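Local coordinates for NIPSNAP domain protein (Burkholderia xenovorans, PDB 5K9F) that is of unknown function but belongs to the NipSnap family, has a dimeric alpha-beta barrel type domain and binds oxamic acid in a pocket, at residues L29-A32 with E33-I37. Sequence-based numbering, arbitrary orientation.
Sequences LYEA and EGLAI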
loop_
_atom_site.group_PDB
_atom_site.type_symbol
_atom_site.label_atom_id
_atom_site.label_comp_id
_atom_site.label_asym_id
_atom_site.label_seq_id
_atom_site.Cartn_x
_atom_site.Cartn_y
_atom_site.Cartn_z
ATOM N N LEU A 29 24.370 -3.897 -18.467
ATOM C CA LEU A 29 25.437 -3.092 -17.882
ATOM C C LEU A 29 25.968 -3.732 -16.606
ATOM O O LEU A 29 27.187 -3.770 -16.383
ATOM C CB LEU A 29 24.918 -1.682 -17.607
ATOM C CG LEU A 29 25.901 -0.620 -17.121
ATOM C CD1 LEU A 29 26.992 -0.355 -18.142
ATOM C CD2 LEU A 29 25.124 0.654 -16.820
ATOM N N TYR A 30 25.067 -4.246 -15.764
ATOM C CA TYR A 30 25.480 -4.929 -14.542
ATOM C C TYR A 30 26.325 -6.161 -14.852
ATOM O O TYR A 30 27.391 -6.365 -14.257
ATOM C CB TYR A 30 24.242 -5.307 -13.712
ATOM C CG TYR A 30 24.587 -6.137 -12.486
ATOM C CD1 TYR A 30 25.176 -5.553 -11.372
ATOM C CD2 TYR A 30 24.353 -7.508 -12.460
ATOM C CE1 TYR A 30 25.502 -6.311 -10.256
ATOM C CE2 TYR A 30 24.678 -8.274 -11.353
ATOM C CZ TYR A 30 25.244 -7.666 -10.249
ATOM O OH TYR A 30 25.566 -8.428 -9.140
ATOM N N GLU A 31 25.873 -7.002 -15.788
ATOM C CA GLU A 31 26.640 -8.213 -16.075
ATOM C C GLU A 31 28.034 -7.865 -16.575
ATOM O O GLU A 31 29.016 -8.547 -16.247
ATOM C CB GLU A 31 25.913 -9.093 -17.094
ATOM C CG GLU A 31 26.625 -10.430 -17.321
ATOM C CD GLU A 31 25.902 -11.363 -18.285
ATOM O OE1 GLU A 31 24.790 -11.034 -18.746
ATOM O OE2 GLU A 31 26.462 -12.441 -18.585
ATOM N N ALA A 32 28.147 -6.789 -17.354
ATOM C CA ALA A 32 29.437 -6.444 -17.936
ATOM C C ALA A 32 30.365 -5.751 -16.944
ATOM O O ALA A 32 31.588 -5.923 -17.028
ATOM C CB ALA A 32 29.233 -5.553 -19.162
ATOM N N GLU A 33 29.819 -4.968 -16.007
ATOM C CA GLU A 33 30.624 -4.061 -15.195
ATOM C C GLU A 33 30.457 -4.213 -13.688
ATOM O O GLU A 33 31.309 -3.702 -12.950
ATOM C CB GLU A 33 30.316 -2.601 -15.561
ATOM C CG GLU A 33 30.473 -2.278 -17.038
ATOM C CD GLU A 33 30.365 -0.790 -17.327
ATOM O OE1 GLU A 33 30.204 -0.010 -16.366
ATOM O OE2 GLU A 33 30.443 -0.402 -18.514
ATOM N N GLY A 34 29.410 -4.882 -13.204
ATOM C CA GLY A 34 29.138 -4.927 -11.776
ATOM C C GLY A 34 29.115 -6.306 -11.139
ATOM O O GLY A 34 29.448 -6.449 -9.958
ATOM N N LEU A 35 28.727 -7.327 -11.912
ATOM C CA LEU A 35 28.504 -8.659 -11.351
ATOM C C LEU A 35 29.768 -9.237 -10.714
ATOM O O LEU A 35 29.736 -9.715 -9.572
ATOM C CB LEU A 35 27.988 -9.598 -12.444
ATOM C CG LEU A 35 27.907 -11.077 -12.074
ATOM C CD1 LEU A 35 26.942 -11.309 -10.911
ATOM C CD2 LEU A 35 27.497 -11.890 -13.292
ATOM N N ALA A 36 30.888 -9.233 -11.441
ATOM C CA ALA A 36 32.088 -9.867 -10.905
ATOM C C ALA A 36 32.539 -9.187 -9.620
ATOM O O ALA A 36 32.926 -9.860 -8.661
ATOM C CB ALA A 36 33.210 -9.853 -11.947
ATOM N N ILE A 37 32.458 -7.857 -9.575
ATOM C CA ILE A 37 32.859 -7.122 -8.377
ATOM C C ILE A 37 31.914 -7.423 -7.221
ATOM O O ILE A 37 32.354 -7.740 -6.107
ATOM C CB ILE A 37 32.910 -5.612 -8.671
ATOM C CG1 ILE A 37 33.936 -5.308 -9.764
ATOM C CG2 ILE A 37 33.228 -4.831 -7.403
ATOM C CD1 ILE A 37 33.761 -3.934 -10.356
HETATM O O HOH W 1 31.150 -8.214 -14.329
#
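The ring of Tyr-30 lies over the backbone and side chain of Leu-35, in the first turn of helix 35-42, where helix 23-33 breaks and the chain restarts as a second helix in the ferredoxin-like NIPSNAP domain. One face of the ring looks onto Leu-35: CA sits 3.6 Å from Tyr-30 CZ, and the backbone N stands above the plane, offset toward the rim. Leu-35 CB approaches Tyr-30 CE2 at 3.7 Å, and the two side chains cross at about a right angle. With CG anti to the backbone N (chi1 175°), the ring of Tyr-30 is carried alongside the Gly-34 to Leu-35 backbone, CE1 3.7 Å from Gly-34 C. Its hydroxyl hydrogen-bonds to Gln-38, one of the residues lining the oxamic acid pocket, and Phe-108 of a second subunit packs on both Tyr-30 and Leu-35.

Beneath the ring, Tyr-30 O accepts from Gly-34 N at 2.7 Å and from Leu-35 N at 2.9 Å, the donors arriving from opposite faces of the carbonyl plane. This double acceptance ties the end of one helix to the start of the next, with Gly-34 at the N-cap position. A water joins the two turns as well, donating to Glu-31 O and accepting from Ala-36 N.

On another side of the break, Glu-33 is extended beyond CG. Its OE1 forms a salt bridge with Arg-90 of helix 82-91, while Glu-33 OE2 lies 3.5 Å from Leu-29 CD1.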